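Local coordinates for trehalose synthase regulatory protein (Candida albicans, PDB 5HUS) that probably serves as a regulatory subunit of the trehalose synthase complex, its C-terminal domain having the HAD-type fold of the trehalose-phosphatase family, at residues A[174-179]-A[183-188]; A[131-136]-A[168-173]. One frame throughout, in Å; residues are numbered along the deposited sequence.

Contact 1: A[174-179]-A[183-188]; sequences HINTLF and GVHATL
Strand 184-189 runs back along the last turns of helix 161-179, their short axes 7.0 Å apart and antiparallel at 166°, as N176 faces H185 and F179 faces V184. This is an antiparallel helix-turn-strand (αβ) unit of the α/β cap, where helices 116-136 and 161-179 pack on a four-stranded antiparallel sheet. At the turn, V184 N reaches F179 O in a weak bond. Farther along, N176 partly stands in for a neighbouring strand, meeting both backbone polar groups of A186: its OD1 accepts a nearly straight bond from A186 N at 2.7 Å, in the carbonyl plane and on a lone pair, while ND2 reaches back weakly to A186 O. A chi1 of -75° sets CG anti to the carbonyl carbon and brings the amide to the strand, where N176 OD1 also lies 3.5 Å from H185 CD2; the side chains cross at about a right angle, amide and ring planes 65° apart. The imidazole itself is held by D198 through ND1 and by E180 through NE2. Beneath this polar edge the packing is apolar and buried: V184 and A186 also lean on V195, F179 CB meets V184 CB at 4.1 Å, and I175 CG2 rests on A186 CB at 3.8 Å.

Contact 2: A[131-136]-A[168-173]; sequences ESKVER and MGETIQ
K133, near the C-terminal end of helix 116-136, stretches across to E170 and T171 on helix 161-179, joining the two helices that lie side by side on the antiparallel sheet of the α/β cap. The backbones stay well apart, K133 CA and T171 CA being 7.5 Å from each other, so the gap is bridged by side chains. From CB, which points at the other helix and comes within 4.1 Å of T171 OG1, the lysine bends at chi2 (-60°) and then runs extended to its tip. CG makes the closest approach to the threonine, 3.5 Å from T171 OG1, with T171 CG2 also near it. CD still lies alongside T171 OG1, and the two side chains slide past each other in opposite directions; the hydroxyl's own hydrogen bond goes to T167 O, one turn back in its helix. F151 of strand 149-152 touches both K133 and T171. CE passes from the threonine to the carboxylate, 3.6 Å from E170 OE1. At the tip, NZ forms a salt bridge with E170 and is also hydrogen-bonded to H174 ND1, a second grip that helps fix the ammonium group. E170 meets the lysine at about a right angle, its own chain bent at chi2 (-82°) to turn the carboxylate toward the amine. The bond uses the syn lone pair of E170 OE1, 2.9 Å from K133 NZ, while E170 OE2 stays farther from that nitrogen at 3.5 Å.

Helix 161-179 carries one side of both contacts, whose centres lie about 12 Å apart. Along the chain, contact 2 closes first, tying it to helix 116-136, with strands 141-144 and 149-152 and helix 156-159 between them in the chain; contact 1 follows, where the helix ends and the chain returns as strand 184-189. The two meet where H174 of contact 1 touches the lysine end of contact 2, and through I172, which packs against A186 and L188. Together they hold the helix pair against the edge strand of the four-stranded sheet, giving a two-layer cap separate from the mixed nine-stranded sheet of the HAD core, an arrangement consistent with the trehalose-phosphatase family.

Contact 1: A[174-179]-A[183-188]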
loop_
_atom_site.group_PDB
_atom_site.type_symbol
_atom_site.label_atom_id
_atom_site.label_comp_id
_atom_site.label_asym_id
_atom_site.label_seq_id
_atom_site.Cartn_x
_atom_site.Cartn_y
_atom_site.Cartn_z
ATOM N N HIS A 174 7.556 18.712 13.842
ATOM C CA HIS A 174 6.680 19.851 13.552
ATOM C C HIS A 174 5.299 19.379 13.078
ATOM O O HIS A 174 4.271 19.737 13.659
ATOM C CB HIS A 174 7.353 20.750 12.505
ATOM C CG HIS A 174 6.599 22.005 12.174
ATOM N ND1 HIS A 174 7.132 22.993 11.372
ATOM C CD2 HIS A 174 5.363 22.432 12.521
ATOM C CE1 HIS A 174 6.255 23.971 11.238
ATOM N NE2 HIS A 174 5.172 23.656 11.927
ATOM N N ILE A 175 5.281 18.562 12.031
ATOM C CA ILE A 175 4.025 18.042 11.499
ATOM C C ILE A 175 3.264 17.183 12.508
ATOM O O ILE A 175 2.045 17.310 12.647
ATOM C CB ILE A 175 4.275 17.229 10.214
ATOM C CG1 ILE A 175 4.771 18.161 9.109
ATOM C CG2 ILE A 175 3.013 16.500 9.777
ATOM C CD1 ILE A 175 5.345 17.438 7.909
ATOM N N ASN A 176 3.968 16.312 13.223
ATOM C CA ASN A 176 3.283 15.430 14.157
ATOM C C ASN A 176 2.700 16.210 15.324
ATOM O O ASN A 176 1.595 15.920 15.766
ATOM C CB ASN A 176 4.218 14.331 14.657
ATOM C CG ASN A 176 4.443 13.258 13.612
ATOM O OD1 ASN A 176 3.693 13.170 12.641
ATOM N ND2 ASN A 176 5.469 12.442 13.804
ATOM N N THR A 177 3.423 17.217 15.800
ATOM C CA THR A 177 2.913 18.030 16.905
ATOM C C THR A 177 1.591 18.689 16.516
ATOM O O THR A 177 0.625 18.669 17.281
ATOM C CB THR A 177 3.920 19.115 17.326
ATOM O OG1 THR A 177 5.153 18.503 17.727
ATOM C CG2 THR A 177 3.363 19.945 18.485
ATOM N N LEU A 178 1.539 19.235 15.305
ATOM C CA LEU A 178 0.382 20.010 14.868
ATOM C C LEU A 178 -0.775 19.180 14.302
ATOM O O LEU A 178 -1.925 19.609 14.376
ATOM C CB LEU A 178 0.804 21.042 13.824
ATOM C CG LEU A 178 1.790 22.126 14.274
ATOM C CD1 LEU A 178 1.929 23.187 13.202
ATOM C CD2 LEU A 178 1.354 22.747 15.589
ATOM N N PHE A 179 -0.492 18.012 13.734
ATOM C CA PHE A 179 -1.551 17.278 13.040
ATOM C C PHE A 179 -1.893 15.901 13.593
ATOM O O PHE A 179 -2.841 15.270 13.125
ATOM C CB PHE A 179 -1.192 17.147 11.554
ATOM C CG PHE A 179 -1.300 18.437 10.803
ATOM C CD1 PHE A 179 -2.491 18.800 10.191
ATOM C CD2 PHE A 179 -0.223 19.303 10.728
ATOM C CE1 PHE A 179 -2.599 19.994 9.508
ATOM C CE2 PHE A 179 -0.323 20.498 10.044
ATOM C CZ PHE A 179 -1.514 20.844 9.434
ATOM N N GLY A 183 -5.352 12.594 13.280
ATOM C CA GLY A 183 -5.079 11.260 12.762
ATOM C C GLY A 183 -4.151 11.301 11.563
ATOM O O GLY A 183 -4.262 10.485 10.646
ATOM N N VAL A 184 -3.236 12.267 11.568
ATOM C CA VAL A 184 -2.266 12.437 10.491
ATOM C C VAL A 184 -0.853 12.411 11.068
ATOM O O VAL A 184 -0.599 13.014 12.106
ATOM C CB VAL A 184 -2.504 13.761 9.730
ATOM C CG1 VAL A 184 -1.368 14.047 8.755
ATOM C CG2 VAL A 184 -3.846 13.721 9.014
ATOM N N HIS A 185 0.060 11.696 10.412
ATOM C CA HIS A 185 1.438 11.630 10.885
ATOM C C HIS A 185 2.439 11.755 9.748
ATOM O O HIS A 185 2.135 11.415 8.607
ATOM C CB HIS A 185 1.695 10.327 11.640
ATOM C CG HIS A 185 1.190 10.338 13.050
ATOM N ND1 HIS A 185 -0.064 9.881 13.395
ATOM C CD2 HIS A 185 1.769 10.755 14.200
ATOM C CE1 HIS A 185 -0.235 10.013 14.699
ATOM N NE2 HIS A 185 0.863 10.540 15.211
ATOM N N ALA A 186 3.624 12.257 10.081
ATOM C CA ALA A 186 4.759 12.271 9.165
ATOM C C ALA A 186 5.718 11.143 9.538
ATOM O O ALA A 186 5.938 10.875 10.719
ATOM C CB ALA A 186 5.460 13.603 9.213
ATOM N N THR A 187 6.283 10.477 8.539
ATOM C CA THR A 187 7.217 9.383 8.791
ATOM C C THR A 187 8.428 9.522 7.873
ATOM O O THR A 187 8.307 10.024 6.760
ATOM C CB THR A 187 6.550 8.011 8.569
ATOM O OG1 THR A 187 5.279 7.986 9.235
ATOM C CG2 THR A 187 7.419 6.892 9.122
ATOM N N LEU A 188 9.594 9.097 8.351
ATOM C CA LEU A 188 10.786 9.083 7.515
ATOM C C LEU A 188 10.850 7.782 6.736
ATOM O O LEU A 188 10.899 6.699 7.320
ATOM C CB LEU A 188 12.058 9.255 8.349
ATOM C CG LEU A 188 13.343 9.311 7.516
ATOM C CD1 LEU A 188 13.473 10.662 6.823
ATOM C CD2 LEU A 188 14.574 9.011 8.365
#

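Contact 2: A[131-136]-A[168-173]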
loop_
_atom_site.group_PDB
_atom_site.type_symbol
_atom_site.label_atom_id
_atom_site.label_comp_id
_atom_site.label_asym_id
_atom_site.label_seq_id
_atom_site.Cartn_x
_atom_site.Cartn_y
_atom_site.Cartn_z
ATOM N N GLU A 131 6.456 23.304 2.106
ATOM C CA GLU A 131 7.083 24.225 1.159
ATOM C C GLU A 131 8.020 25.203 1.870
ATOM O O GLU A 131 9.059 25.575 1.325
ATOM C CB GLU A 131 6.017 24.978 0.355
ATOM C CG GLU A 131 5.456 24.161 -0.811
ATOM C CD GLU A 131 4.319 24.859 -1.537
ATOM O OE1 GLU A 131 3.701 25.773 -0.952
ATOM O OE2 GLU A 131 4.044 24.489 -2.695
ATOM N N SER A 132 7.667 25.589 3.095
ATOM C CA SER A 132 8.504 26.492 3.884
ATOM C C SER A 132 9.804 25.816 4.322
ATOM O O SER A 132 10.821 26.482 4.521
ATOM C CB SER A 132 7.745 27.008 5.111
ATOM O OG SER A 132 7.627 26.006 6.108
ATOM N N LYS A 133 9.767 24.497 4.479
ATOM C CA LYS A 133 10.972 23.735 4.779
ATOM C C LYS A 133 11.866 23.670 3.550
ATOM O O LYS A 133 13.090 23.750 3.656
ATOM C CB LYS A 133 10.633 22.317 5.245
ATOM C CG LYS A 133 9.713 22.246 6.450
ATOM C CD LYS A 133 10.311 22.939 7.663
ATOM C CE LYS A 133 9.407 22.779 8.879
ATOM N NZ LYS A 133 9.938 23.508 10.065
ATOM N N VAL A 134 11.241 23.507 2.387
ATOM C CA VAL A 134 11.969 23.430 1.127
ATOM C C VAL A 134 12.802 24.688 0.915
ATOM O O VAL A 134 13.961 24.611 0.508
ATOM C CB VAL A 134 11.013 23.224 -0.070
ATOM C CG1 VAL A 134 11.754 23.382 -1.390
ATOM C CG2 VAL A 134 10.346 21.852 0.010
ATOM N N GLU A 135 12.212 25.843 1.215
ATOM C CA GLU A 135 12.894 27.126 1.057
ATOM C C GLU A 135 14.183 27.198 1.870
ATOM O O GLU A 135 15.182 27.747 1.412
ATOM C CB GLU A 135 11.972 28.278 1.463
ATOM C CG GLU A 135 10.633 28.289 0.744
ATOM C CD GLU A 135 9.689 29.358 1.268
ATOM O OE1 GLU A 135 9.549 29.483 2.505
ATOM O OE2 GLU A 135 9.092 30.079 0.439
ATOM N N ARG A 136 14.160 26.630 3.071
ATOM C CA ARG A 136 15.296 26.727 3.980
ATOM C C ARG A 136 16.295 25.585 3.786
ATOM O O ARG A 136 17.335 25.547 4.445
ATOM C CB ARG A 136 14.804 26.768 5.433
ATOM C CG ARG A 136 13.780 27.870 5.690
ATOM C CD ARG A 136 13.285 27.886 7.128
ATOM N NE ARG A 136 14.219 28.562 8.026
ATOM C CZ ARG A 136 13.953 28.860 9.295
ATOM N NH1 ARG A 136 12.774 28.552 9.820
ATOM N NH2 ARG A 136 14.862 29.481 10.036
ATOM N N MET A 168 14.778 17.005 8.141
ATOM C CA MET A 168 13.657 16.083 7.970
ATOM C C MET A 168 13.114 15.622 9.324
ATOM O O MET A 168 11.903 15.532 9.512
ATOM C CB MET A 168 14.067 14.884 7.108
ATOM C CG MET A 168 14.235 15.239 5.629
ATOM S SD MET A 168 14.339 13.823 4.515
ATOM C CE MET A 168 15.965 13.181 4.917
ATOM N N GLY A 169 14.006 15.344 10.269
ATOM C CA GLY A 169 13.586 14.950 11.607
ATOM C C GLY A 169 12.853 16.081 12.307
ATOM O O GLY A 169 11.874 15.858 13.025
ATOM N N GLU A 170 13.327 17.304 12.085
ATOM C CA GLU A 170 12.698 18.493 12.643
ATOM C C GLU A 170 11.286 18.655 12.082
ATOM O O GLU A 170 10.343 18.986 12.805
ATOM C CB GLU A 170 13.551 19.728 12.334
ATOM C CG GLU A 170 13.135 20.992 13.045
ATOM C CD GLU A 170 11.995 21.713 12.353
ATOM O OE1 GLU A 170 11.973 21.740 11.102
ATOM O OE2 GLU A 170 11.115 22.247 13.065
ATOM N N THR A 171 11.163 18.408 10.782
ATOM C CA THR A 171 9.899 18.524 10.068
ATOM C C THR A 171 8.889 17.481 10.529
ATOM O O THR A 171 7.700 17.773 10.679
ATOM C CB THR A 171 10.126 18.394 8.550
ATOM O OG1 THR A 171 11.002 19.443 8.114
ATOM C CG2 THR A 171 8.811 18.492 7.794
ATOM N N ILE A 172 9.367 16.263 10.762
ATOM C CA ILE A 172 8.528 15.209 11.321
ATOM C C ILE A 172 7.931 15.621 12.673
ATOM O O ILE A 172 6.734 15.436 12.913
ATOM C CB ILE A 172 9.321 13.902 11.478
ATOM C CG1 ILE A 172 9.568 13.278 10.101
ATOM C CG2 ILE A 172 8.575 12.929 12.373
ATOM C CD1 ILE A 172 10.487 12.089 10.131
ATOM N N GLN A 173 8.757 16.190 13.548
ATOM C CA GLN A 173 8.276 16.634 14.858
ATOM C C GLN A 173 7.256 17.759 14.719
ATOM O O GLN A 173 6.225 17.756 15.394
ATOM C CB GLN A 173 9.440 17.089 15.746
ATOM C CG GLN A 173 8.990 17.641 17.098
ATOM C CD GLN A 173 10.137 17.820 18.073
ATOM O OE1 GLN A 173 11.292 17.527 17.755
ATOM N NE2 GLN A 173 9.824 18.301 19.273
#